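Local coordinates for protein muramoyltetrapeptide carboxypeptidase (Oxalobacter formigenes OXCC13, PDB 6UUK) that probably acts as a serine-type LD-carboxypeptidase of the S66 family, trimming the terminal D-alanine from muramoyl tetrapeptides of the bacterial cell wall, at residues Ser184-Thr187 against Leu188-Asp192; Ile74-Leu77 against Lys78-Gly81; Ala227-Ala230 against Gly231-Trp234; Gly220-Leu223 against Thr224-Ala227. All coordinates share one frame; numbering follows the deposited sequence.

Interaction 1 of 4, residues Ser184-Thr187 against Leu188-Asp192; sequences SAFT and LNHFD
The N-capped first turns of helix 185-196 bring Phe-186 and His-190 together one turn apart. Their rings meet obliquely, with centroids 4.3 Å apart and planes inclined at 42°. His-190 CD2 lies over one face of the phenyl ring, offset toward the rim; the nearest ring atoms are Phe-186 CE2 and His-190 NE2 at 3.3 Å. Phe-186 reaches this place because its CG stands anti to the backbone N (chi1 179°), which carries the ring along the helix toward the following turn. The edge of the imidazole also lies against the backbone, His-190 CD2 being 3.0 Å from Phe-186 O. Replacing Phe-186 by alanine would probably strip His-190 of the surface it leans on and leave the imidazole freer to turn. At the helix start Ser-184 is the N-cap: its OG accepts from Thr-187 N at 3.3 Å, while its carbonyl O takes Leu-188 N at 3.2 Å. Outside the turn, Ser-184 OG also bonds Asp-319, and Thr-187 OG1 bonds the backbone of Lys-318 and Lys-320, tying the helix start to that loop. On another flank, Leu-188, Asn-189 and Asp-192 face the C-terminal end of helix 67-79.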
ATOM      1  N   SER B 184      23.387  12.212 -15.591  1.00 33.35           N
ATOM      2  CA  SER B 184      24.254  11.455 -14.699  1.00 20.30           C
ATOM      3  C   SER B 184      25.065  10.455 -15.513  1.00 20.73           C
ATOM      4  O   SER B 184      24.495   9.573 -16.164  1.00 24.67           O
ATOM      5  CB  SER B 184      23.436  10.733 -13.629  1.00 18.89           C
ATOM      6  OG  SER B 184      24.266   9.937 -12.801  1.00 24.68           O
ATOM      7  N   ALA B 185      26.391  10.596 -15.475  1.00 23.78           N
ATOM      8  CA  ALA B 185      27.249   9.614 -16.127  1.00 25.03           C
ATOM      9  C   ALA B 185      27.196   8.271 -15.414  1.00 25.93           C
ATOM     10  O   ALA B 185      27.326   7.224 -16.056  1.00 23.40           O
ATOM     11  CB  ALA B 185      28.687  10.129 -16.193  1.00 15.21           C
ATOM     12  N   PHE B 186      27.003   8.279 -14.093  1.00 24.08           N
ATOM     13  CA  PHE B 186      26.904   7.030 -13.345  1.00 19.91           C
ATOM     14  C   PHE B 186      25.696   6.216 -13.788  1.00 21.44           C
ATOM     15  O   PHE B 186      25.783   4.992 -13.940  1.00 24.40           O
ATOM     16  CB  PHE B 186      26.836   7.329 -11.846  1.00 29.63           C
ATOM     17  CG  PHE B 186      26.699   6.106 -10.982  1.00 25.86           C
ATOM     18  CD1 PHE B 186      25.447   5.636 -10.614  1.00 22.85           C
ATOM     19  CD2 PHE B 186      27.820   5.435 -10.526  1.00 20.96           C
ATOM     20  CE1 PHE B 186      25.319   4.516  -9.817  1.00 20.21           C
ATOM     21  CE2 PHE B 186      27.697   4.314  -9.727  1.00 23.20           C
ATOM     22  CZ  PHE B 186      26.445   3.855  -9.372  1.00 19.82           C
ATOM     23  N   THR B 187      24.558   6.879 -14.004  1.00 20.99           N
ATOM     24  CA  THR B 187      23.344   6.165 -14.385  1.00 24.12           C
ATOM     25  C   THR B 187      23.420   5.672 -15.825  1.00 25.59           C
ATOM     26  O   THR B 187      23.092   4.515 -16.115  1.00 19.74           O
ATOM     27  CB  THR B 187      22.124   7.068 -14.191  1.00 20.02           C
ATOM     28  OG1 THR B 187      21.988   7.402 -12.804  1.00 15.81           O
ATOM     29  CG2 THR B 187      20.859   6.369 -14.667  1.00 30.14           C
ATOM     30  N   LEU B 188      23.860   6.536 -16.742  1.00 30.76           N
ATOM     31  CA  LEU B 188      23.847   6.182 -18.158  1.00 23.58           C
ATOM     32  C   LEU B 188      24.914   5.148 -18.498  1.00 28.43           C
ATOM     33  O   LEU B 188      24.692   4.298 -19.368  1.00 28.82           O
ATOM     34  CB  LEU B 188      24.025   7.437 -19.014  1.00 29.26           C
ATOM     35  CG  LEU B 188      22.758   8.191 -19.439  1.00 32.78           C
ATOM     36  CD1 LEU B 188      21.896   8.576 -18.244  1.00 33.48           C
ATOM     37  CD2 LEU B 188      23.120   9.423 -20.254  1.00 24.83           C
ATOM     38  N   ASN B 189      26.070   5.198 -17.833  1.00 25.26           N
ATOM     39  CA  ASN B 189      27.119   4.221 -18.108  1.00 28.78           C
ATOM     40  C   ASN B 189      26.785   2.860 -17.510  1.00 32.63           C
ATOM     41  O   ASN B 189      27.078   1.825 -18.119  1.00 33.48           O
ATOM     42  CB  ASN B 189      28.463   4.724 -17.580  1.00 33.17           C
ATOM     43  CG  ASN B 189      28.926   5.988 -18.278  1.00 25.33           C
ATOM     44  OD1 ASN B 189      28.162   6.627 -19.003  1.00 23.96           O
ATOM     45  ND2 ASN B 189      30.181   6.361 -18.057  1.00 26.10           N
ATOM     46  N   HIS B 190      26.179   2.837 -16.320  1.00 31.65           N
ATOM     47  CA  HIS B 190      25.740   1.570 -15.744  1.00 28.42           C
ATOM     48  C   HIS B 190      24.604   0.956 -16.550  1.00 25.68           C
ATOM     49  O   HIS B 190      24.470  -0.273 -16.595  1.00 24.01           O
ATOM     50  CB  HIS B 190      25.311   1.765 -14.291  1.00 23.08           C
ATOM     51  CG  HIS B 190      26.437   1.667 -13.308  1.00 23.54           C
ATOM     52  ND1 HIS B 190      26.742   0.500 -12.641  1.00 26.30           N
ATOM     53  CD2 HIS B 190      27.328   2.590 -12.877  1.00 28.77           C
ATOM     54  CE1 HIS B 190      27.773   0.707 -11.842  1.00 30.06           C
ATOM     55  NE2 HIS B 190      28.148   1.968 -11.967  1.00 28.81           N
ATOM     56  N   PHE B 191      23.779   1.786 -17.191  1.00 25.60           N
ATOM     57  CA  PHE B 191      22.692   1.265 -18.014  1.00 23.38           C
ATOM     58  C   PHE B 191      23.226   0.645 -19.298  1.00 30.98           C
ATOM     59  O   PHE B 191      22.861  -0.481 -19.653  1.00 28.15           O
ATOM     60  CB  PHE B 191      21.689   2.377 -18.324  1.00 29.34           C
ATOM     61  CG  PHE B 191      20.679   2.009 -19.372  1.00 25.88           C
ATOM     62  CD1 PHE B 191      19.645   1.135 -19.081  1.00 32.31           C
ATOM     63  CD2 PHE B 191      20.760   2.541 -20.647  1.00 21.11           C
ATOM     64  CE1 PHE B 191      18.714   0.795 -20.046  1.00 33.53           C
ATOM     65  CE2 PHE B 191      19.833   2.206 -21.615  1.00 27.43           C
ATOM     66  CZ  PHE B 191      18.809   1.332 -21.314  1.00 28.95           C
ATOM     67  N   ASP B 192      24.098   1.366 -20.009  1.00 34.29           N
ATOM     68  CA  ASP B 192      24.665   0.837 -21.245  1.00 30.48           C
ATOM     69  C   ASP B 192      25.517  -0.398 -20.989  1.00 37.15           C
ATOM     70  O   ASP B 192      25.614  -1.275 -21.854  1.00 34.44           O
ATOM     71  CB  ASP B 192      25.494   1.912 -21.947  1.00 38.24           C
ATOM     72  CG  ASP B 192      24.662   3.103 -22.382  1.00 37.30           C
ATOM     73  OD1 ASP B 192      23.424   3.056 -22.224  1.00 35.25           O
ATOM     74  OD2 ASP B 192      25.246   4.086 -22.883  1.00 40.96           O
TER

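Interaction 2 of 4, residues Ile74-Leu77 against Lys78-Gly81; sequences IGVL and KSRG
Val-76 and the two residues Ser-79 and Arg-80 carry the polar part of this helix end, where Val-76 O accepts two hydrogen bonds. Arg-80 N gives the ordinary helical bond at 3.0 Å, and Ser-79 OG adds a shorter one of 2.7 Å to the same oxygen. Both donors come from one face of the carbonyl plane. The hydroxyl can bend back because Ser-79 OG sits between its own backbone N and carbonyl carbon (chi1 61°). The two preceding rungs of the same turn are Lys-78 N to Ile-74 O and Ser-79 N to Gly-75 O, each 2.8 Å.

Van der Waals contacts join the aliphatic stems of two long side chains to the backbone. Lys-78, bent at chi3 (60°), brings CE to 3.5 Å from Gly-75 O. Arg-80 lays CG 3.2 Å from Val-76 O before its guanidinium leads away to a salt bridge with Asp-192 and a bond to Asn-189. Backbone shape ends the helix: Gly-81, with phi 84°, turns the chain out, and its N bonds Lys-78 O.

The segment closes helix 67-79 of the beta-alpha-beta unit between strands 55-59 and 83-86. Ile-74 and Leu-77 pack on Val-84 of the latter strand, whereas Val-76 and Arg-80 meet Leu-188 of helix 185-196.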
ATOM      1  N   ILE B  74      15.326  11.762 -26.650  1.00 18.82           N
ATOM      2  CA  ILE B  74      15.653  10.954 -27.821  1.00 22.92           C
ATOM      3  C   ILE B  74      17.019  11.346 -28.373  1.00 19.80           C
ATOM      4  O   ILE B  74      17.790  10.491 -28.825  1.00 18.27           O
ATOM      5  CB  ILE B  74      14.547  11.086 -28.884  1.00 20.01           C
ATOM      6  CG1 ILE B  74      13.222  10.546 -28.342  1.00 15.88           C
ATOM      7  CG2 ILE B  74      14.933  10.356 -30.162  1.00 16.01           C
ATOM      8  CD1 ILE B  74      12.066  10.679 -29.308  1.00 20.54           C
ATOM      9  N   GLY B  75      17.344  12.641 -28.337  1.00 18.51           N
ATOM     10  CA  GLY B  75      18.650  13.081 -28.794  1.00 18.67           C
ATOM     11  C   GLY B  75      19.790  12.529 -27.963  1.00 21.36           C
ATOM     12  O   GLY B  75      20.882  12.287 -28.482  1.00 24.64           O
ATOM     13  N   VAL B  76      19.557  12.324 -26.665  1.00 25.01           N
ATOM     14  CA  VAL B  76      20.575  11.714 -25.814  1.00 19.53           C
ATOM     15  C   VAL B  76      20.797  10.262 -26.216  1.00 25.86           C
ATOM     16  O   VAL B  76      21.937   9.805 -26.354  1.00 27.76           O
ATOM     17  CB  VAL B  76      20.180  11.837 -24.332  1.00 21.67           C
ATOM     18  CG1 VAL B  76      21.216  11.155 -23.449  1.00 19.89           C
ATOM     19  CG2 VAL B  76      20.023  13.299 -23.944  1.00 21.46           C
ATOM     20  N   LEU B  77      19.707   9.515 -26.411  1.00 25.60           N
ATOM     21  CA  LEU B  77      19.822   8.143 -26.893  1.00 26.59           C
ATOM     22  C   LEU B  77      20.469   8.092 -28.271  1.00 30.96           C
ATOM     23  O   LEU B  77      21.148   7.114 -28.605  1.00 41.39           O
ATOM     24  CB  LEU B  77      18.443   7.484 -26.923  1.00 28.87           C
ATOM     25  CG  LEU B  77      17.736   7.369 -25.570  1.00 31.86           C
ATOM     26  CD1 LEU B  77      16.250   7.098 -25.752  1.00 20.16           C
ATOM     27  CD2 LEU B  77      18.380   6.280 -24.727  1.00 36.16           C
ATOM     28  N   LYS B  78      20.272   9.134 -29.081  1.00 35.16           N
ATOM     29  CA  LYS B  78      20.953   9.220 -30.368  1.00 32.52           C
ATOM     30  C   LYS B  78      22.442   9.489 -30.182  1.00 37.03           C
ATOM     31  O   LYS B  78      23.284   8.851 -30.825  1.00 36.55           O
ATOM     32  CB  LYS B  78      20.314  10.314 -31.223  1.00 37.65           C
ATOM     33  CG  LYS B  78      21.139  10.719 -32.432  1.00 51.42           C
ATOM     34  CD  LYS B  78      20.723  12.089 -32.941  1.00 56.66           C
ATOM     35  CE  LYS B  78      20.907  13.150 -31.866  1.00 32.94           C
ATOM     36  NZ  LYS B  78      20.499  14.502 -32.337  1.00 32.31           N
ATOM     37  N   SER B  79      22.783  10.433 -29.300  1.00 32.00           N
ATOM     38  CA  SER B  79      24.183  10.781 -29.087  1.00 30.65           C
ATOM     39  C   SER B  79      24.973   9.612 -28.516  1.00 35.18           C
ATOM     40  O   SER B  79      26.175   9.487 -28.783  1.00 34.99           O
ATOM     41  CB  SER B  79      24.288  11.995 -28.163  1.00 31.13           C
ATOM     42  OG  SER B  79      23.722  11.721 -26.894  1.00 31.57           O
ATOM     43  N   ARG B  80      24.327   8.751 -27.734  1.00 35.49           N
ATOM     44  CA  ARG B  80      24.986   7.565 -27.204  1.00 39.28           C
ATOM     45  C   ARG B  80      24.981   6.402 -28.188  1.00 42.97           C
ATOM     46  O   ARG B  80      25.490   5.326 -27.853  1.00 47.93           O
ATOM     47  CB  ARG B  80      24.328   7.142 -25.886  1.00 37.09           C
ATOM     48  CG  ARG B  80      24.302   8.246 -24.838  1.00 32.61           C
ATOM     49  CD  ARG B  80      23.850   7.732 -23.482  1.00 33.53           C
ATOM     50  NE  ARG B  80      24.867   6.898 -22.847  1.00 41.37           N
ATOM     51  CZ  ARG B  80      25.853   7.370 -22.089  1.00 35.57           C
ATOM     52  NH1 ARG B  80      25.960   8.674 -21.873  1.00 39.91           N
ATOM     53  NH2 ARG B  80      26.734   6.539 -21.550  1.00 42.12           N
ATOM     54  N   GLY B  81      24.424   6.588 -29.383  1.00 46.99           N
ATOM     55  CA  GLY B  81      24.501   5.589 -30.431  1.00 38.75           C
ATOM     56  C   GLY B  81      23.452   4.499 -30.349  1.00 43.59           C
ATOM     57  O   GLY B  81      23.787   3.325 -30.165  1.00 49.78           O
TER

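Interaction 3 of 4, residues Ala227-Ala230 against Gly231-Trp234; sequences AHMA and GTPW
Met-229 and Thr-232 form the tight part of this contact, a type II beta turn running from one to the other at the C-terminal end of the helix that starts at Leu-223. Met-229 O takes two bonds from Thr-232, one from N at 3.1 Å and one from OG1 at 2.7 Å, and both donors stand above the same face of the carbonyl plane. A chi1 of 70° points Thr-232 OG1 back into the turn, flanked by both backbone bonds of its own residue. It also approaches the selenium of selenomethionine Met-229, SE to OG1 being 3.5 Å. Farther along, the bent Met-229 chain (chi2 -59°) brings CE to 3.6 Å from Trp-234 CB. SE lies obliquely to the indole, 5.3 Å from the centroid of its five-membered ring, a Met-aromatic contact rather than a stack.

The looser side is at Gly-231, which is exposed and has phi 89°; there a CB would clash with Ala-230 O, so the turn calls for glycine.

Neighbours close in on the buried side. Met-229 packs on Val-156 and Met-159 of helix 155-163, Trp-234 on Ala-160 of the same helix, and Ala-230 on Gln-261 of helix 252-264. The second subunit adds Glu-264, bonded to Trp-234 NE1, and its own Gln-261, bonded to Ala-230 O, placing this helix-to-loop turn at the dimer interface.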
ATOM      1  N   ALA B 227       4.321  -4.094  -2.314  1.00 18.33           N
ATOM      2  CA  ALA B 227       3.253  -4.291  -1.340  1.00 18.95           C
ATOM      3  C   ALA B 227       1.887  -4.271  -2.012  1.00 19.92           C
ATOM      4  O   ALA B 227       0.949  -4.922  -1.537  1.00 24.48           O
ATOM      5  CB  ALA B 227       3.330  -3.221  -0.252  1.00 13.70           C
ATOM      6  N   HIS B 228       1.758  -3.532  -3.116  1.00 23.37           N
ATOM      7  CA  HIS B 228       0.547  -3.578  -3.926  1.00 17.86           C
ATOM      8  C   HIS B 228       0.341  -4.943  -4.573  1.00 15.33           C
ATOM      9  O   HIS B 228      -0.799  -5.305  -4.886  1.00 19.68           O
ATOM     10  CB  HIS B 228       0.603  -2.485  -4.998  1.00 19.33           C
ATOM     11  CG  HIS B 228      -0.500  -2.560  -6.005  1.00 24.44           C
ATOM     12  ND1 HIS B 228      -1.832  -2.498  -5.659  1.00 33.02           N
ATOM     13  CD2 HIS B 228      -0.467  -2.689  -7.353  1.00 30.76           C
ATOM     14  CE1 HIS B 228      -2.572  -2.588  -6.749  1.00 31.50           C
ATOM     15  NE2 HIS B 228      -1.769  -2.703  -7.790  1.00 32.47           N
HETATM   16  N   MSE B 229       1.411  -5.707  -4.767  1.00 19.76           N
HETATM   17  CA  MSE B 229       1.323  -7.025  -5.388  1.00 27.81           C
HETATM   18  C   MSE B 229       0.961  -8.120  -4.391  1.00 23.45           C
HETATM   19  O   MSE B 229       0.734  -9.266  -4.776  1.00 28.86           O
HETATM   20  CB  MSE B 229       2.645  -7.378  -6.073  1.00 28.34           C
HETATM   21  CG  MSE B 229       2.882  -6.662  -7.384  1.00 22.66           C
HETATM   22 SE   MSE B 229       1.478  -7.040  -8.675  0.24 25.08          SE
HETATM   23  CE  MSE B 229       2.521  -6.827 -10.302  1.00 27.07           C
ATOM     24  N   ALA B 230       0.916  -7.765  -3.110  1.00 16.09           N
ATOM     25  CA  ALA B 230       0.624  -8.741  -2.066  1.00 18.17           C
ATOM     26  C   ALA B 230      -0.802  -9.256  -2.211  1.00 18.30           C
ATOM     27  O   ALA B 230      -1.758  -8.472  -2.216  1.00 16.17           O
ATOM     28  CB  ALA B 230       0.833  -8.118  -0.689  1.00 18.41           C
ATOM     29  N   GLY B 231      -0.946 -10.575  -2.330  1.00 15.28           N
ATOM     30  CA  GLY B 231      -2.239 -11.202  -2.489  1.00 22.45           C
ATOM     31  C   GLY B 231      -2.707 -11.356  -3.920  1.00 26.76           C
ATOM     32  O   GLY B 231      -3.665 -12.102  -4.164  1.00 16.67           O
ATOM     33  N   THR B 232      -2.063 -10.681  -4.874  1.00 17.56           N
ATOM     34  CA  THR B 232      -2.450 -10.749  -6.273  1.00 15.01           C
ATOM     35  C   THR B 232      -1.714 -11.884  -6.980  1.00 20.76           C
ATOM     36  O   THR B 232      -0.582 -12.220  -6.618  1.00 22.11           O
ATOM     37  CB  THR B 232      -2.141  -9.429  -6.974  1.00 15.67           C
ATOM     38  OG1 THR B 232      -0.722  -9.276  -7.100  1.00 28.13           O
ATOM     39  CG2 THR B 232      -2.696  -8.263  -6.171  1.00 20.32           C
ATOM     40  N   PRO B 233      -2.337 -12.495  -7.993  1.00 19.06           N
ATOM     41  CA  PRO B 233      -1.650 -13.554  -8.750  1.00 21.16           C
ATOM     42  C   PRO B 233      -0.457 -13.063  -9.552  1.00 21.79           C
ATOM     43  O   PRO B 233       0.259 -13.893 -10.128  1.00 23.99           O
ATOM     44  CB  PRO B 233      -2.748 -14.098  -9.676  1.00 18.75           C
ATOM     45  CG  PRO B 233      -4.037 -13.663  -9.050  1.00 18.81           C
ATOM     46  CD  PRO B 233      -3.741 -12.345  -8.409  1.00 16.57           C
ATOM     47  N   TRP B 234      -0.223 -11.752  -9.616  1.00 19.71           N
ATOM     48  CA  TRP B 234       0.908 -11.216 -10.360  1.00 19.03           C
ATOM     49  C   TRP B 234       2.199 -11.205  -9.553  1.00 24.09           C
ATOM     50  O   TRP B 234       3.256 -10.892 -10.112  1.00 22.95           O
ATOM     51  CB  TRP B 234       0.593  -9.797 -10.841  1.00 25.36           C
ATOM     52  CG  TRP B 234      -0.737  -9.669 -11.518  1.00 18.64           C
ATOM     53  CD1 TRP B 234      -1.896  -9.211 -10.964  1.00 15.06           C
ATOM     54  CD2 TRP B 234      -1.047 -10.007 -12.875  1.00 20.61           C
ATOM     55  NE1 TRP B 234      -2.909  -9.241 -11.892  1.00 21.31           N
ATOM     56  CE2 TRP B 234      -2.413  -9.726 -13.074  1.00 14.72           C
ATOM     57  CE3 TRP B 234      -0.302 -10.520 -13.942  1.00 18.19           C
ATOM     58  CZ2 TRP B 234      -3.050  -9.941 -14.294  1.00 20.22           C
ATOM     59  CZ3 TRP B 234      -0.936 -10.732 -15.153  1.00 12.92           C
ATOM     60  CH2 TRP B 234      -2.296 -10.443 -15.319  1.00 22.27           C
TER

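Interaction 4 of 4, residues Gly220-Leu223 against Thr224-Ala227; sequences GGNL and TMLA
Asn-222 OD1 lies against the first turn of helix 223-228, accepting from Met-225 N at 3.1 Å and lying 2.9 Å from Thr-224 N. The bond from Met-225 N lies in the plane of the side-chain amide, on a lone pair, with a C=O...N angle of 134° and an N-H...O angle of 144°. It makes Asn-222 the N-cap. A chi1 of -176° turns the amide away from the backbone N and swings OD1 forward to the start of the helix. The same residue uses its backbone as well, Asn-222 O accepting from Leu-226 N at 3.0 Å.

Around this polar core the side chains pack closely. Selenomethionine Met-225 crosses the asparagine obliquely, with CG 3.3 Å from Asn-222 OD1. Leu-226 folds back over the strand, its CD1 3.7 Å from Gly-220 CA. At the backbone angles of Gly-220 and Gly-221 a CB would press on the preceding carbonyl O, so both sites favour glycine.

With alanine in this place of Asn-222, Met-225 N would probably lose its side-chain capping acceptor, and Glu-246 its weak bond from ND2. Thr-224 OG1 bonds Asp-247, linking the first helical turn to strand 242-248. The capped strand-to-helix turn opens the beta-alpha-beta unit of strands 213-222 and 242-248, and sets the asparagine beside Glu-246 and His-316, the predicted charge-relay residues of this S66 peptidase.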
ATOM      1  N   GLY B 220      12.650  -7.590  -7.318  1.00 12.93           N
ATOM      2  CA  GLY B 220      12.083  -6.546  -6.498  1.00 12.58           C
ATOM      3  C   GLY B 220      11.960  -5.259  -7.282  1.00 16.41           C
ATOM      4  O   GLY B 220      11.893  -5.263  -8.516  1.00 21.66           O
ATOM      5  N   GLY B 221      11.928  -4.146  -6.554  1.00 15.08           N
ATOM      6  CA  GLY B 221      11.809  -2.841  -7.173  1.00 12.15           C
ATOM      7  C   GLY B 221      11.254  -1.786  -6.237  1.00 15.68           C
ATOM      8  O   GLY B 221      11.844  -1.499  -5.192  1.00 18.53           O
ATOM      9  N   ASN B 222      10.117  -1.201  -6.604  1.00 17.27           N
ATOM     10  CA  ASN B 222       9.490  -0.177  -5.780  1.00 15.82           C
ATOM     11  C   ASN B 222       8.710  -0.829  -4.645  1.00 20.38           C
ATOM     12  O   ASN B 222       7.954  -1.779  -4.866  1.00 21.95           O
ATOM     13  CB  ASN B 222       8.571   0.699  -6.630  1.00 16.48           C
ATOM     14  CG  ASN B 222       7.962   1.840  -5.842  1.00 18.68           C
ATOM     15  OD1 ASN B 222       6.853   1.727  -5.323  1.00 17.03           O
ATOM     16  ND2 ASN B 222       8.686   2.949  -5.749  1.00 21.03           N
ATOM     17  N   LEU B 223       8.896  -0.312  -3.427  1.00 13.14           N
ATOM     18  CA  LEU B 223       8.264  -0.923  -2.260  1.00 14.99           C
ATOM     19  C   LEU B 223       6.747  -0.779  -2.305  1.00 18.20           C
ATOM     20  O   LEU B 223       6.021  -1.696  -1.904  1.00 24.62           O
ATOM     21  CB  LEU B 223       8.824  -0.307  -0.979  1.00 15.26           C
ATOM     22  CG  LEU B 223       8.231  -0.829   0.332  1.00 21.83           C
ATOM     23  CD1 LEU B 223       8.442  -2.331   0.459  1.00 12.83           C
ATOM     24  CD2 LEU B 223       8.828  -0.098   1.522  1.00 11.38           C
ATOM     25  N   THR B 224       6.250   0.363  -2.785  1.00 20.58           N
ATOM     26  CA  THR B 224       4.806   0.565  -2.849  1.00 19.27           C
ATOM     27  C   THR B 224       4.162  -0.371  -3.865  1.00 18.87           C
ATOM     28  O   THR B 224       3.055  -0.875  -3.640  1.00 18.16           O
ATOM     29  CB  THR B 224       4.493   2.024  -3.186  1.00 17.36           C
ATOM     30  OG1 THR B 224       5.119   2.883  -2.224  1.00 22.63           O
ATOM     31  CG2 THR B 224       2.992   2.271  -3.172  1.00 25.28           C
HETATM   32  N   MSE B 225       4.842  -0.625  -4.978  1.00 14.54           N
HETATM   33  CA  MSE B 225       4.303  -1.488  -6.021  1.00 17.04           C
HETATM   34  C   MSE B 225       4.412  -2.960  -5.636  1.00 18.31           C
HETATM   35  O   MSE B 225       3.609  -3.783  -6.072  1.00 14.58           O
HETATM   36  CB  MSE B 225       5.019  -1.232  -7.348  1.00 19.15           C
HETATM   37  CG  MSE B 225       5.112   0.239  -7.711  1.00 14.52           C
HETATM   38 SE   MSE B 225       3.380   1.133  -7.670  1.00 28.04          SE
HETATM   39  CE  MSE B 225       3.996   2.984  -7.678  1.00 22.93           C
ATOM     40  N   LEU B 226       5.411  -3.289  -4.814  1.00 20.28           N
ATOM     41  CA  LEU B 226       5.560  -4.662  -4.346  1.00 17.57           C
ATOM     42  C   LEU B 226       4.526  -4.998  -3.278  1.00 15.11           C
ATOM     43  O   LEU B 226       3.914  -6.072  -3.313  1.00 22.44           O
ATOM     44  CB  LEU B 226       6.977  -4.889  -3.817  1.00 20.82           C
ATOM     45  CG  LEU B 226       8.072  -5.008  -4.879  1.00 20.74           C
ATOM     46  CD1 LEU B 226       9.434  -5.195  -4.232  1.00 25.59           C
ATOM     47  CD2 LEU B 226       7.766  -6.151  -5.833  1.00 17.77           C
ATOM     48  N   ALA B 227       4.321  -4.094  -2.314  1.00 18.33           N
ATOM     49  CA  ALA B 227       3.253  -4.291  -1.340  1.00 18.95           C
ATOM     50  C   ALA B 227       1.887  -4.271  -2.012  1.00 19.92           C
ATOM     51  O   ALA B 227       0.949  -4.922  -1.537  1.00 24.48           O
ATOM     52  CB  ALA B 227       3.330  -3.221  -0.252  1.00 13.70           C
TER

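All four contacts are local in sequence, at the starts or ends of helices, but they differ in depth. Interaction 4 is wholly buried and interaction 3 largely so, whereas interaction 1 is partly buried and interaction 2 lies at the surface. Interactions 3 and 4 follow one another on helix 223-228, sharing Ala-227, and both touch the second subunit. Interactions 1 and 2 meet directly, Arg-80 NE bridging to Asp-192 OD2 at 2.8 Å, so the residue just past one helix is tied by a salt bridge to another. Chemistry follows position: side-chain N-caps, Ser-184 and Asn-222, serve two helix starts, whereas hydroxyl-to-carbonyl bonds from Ser-79 and Thr-232 mark two helix ends.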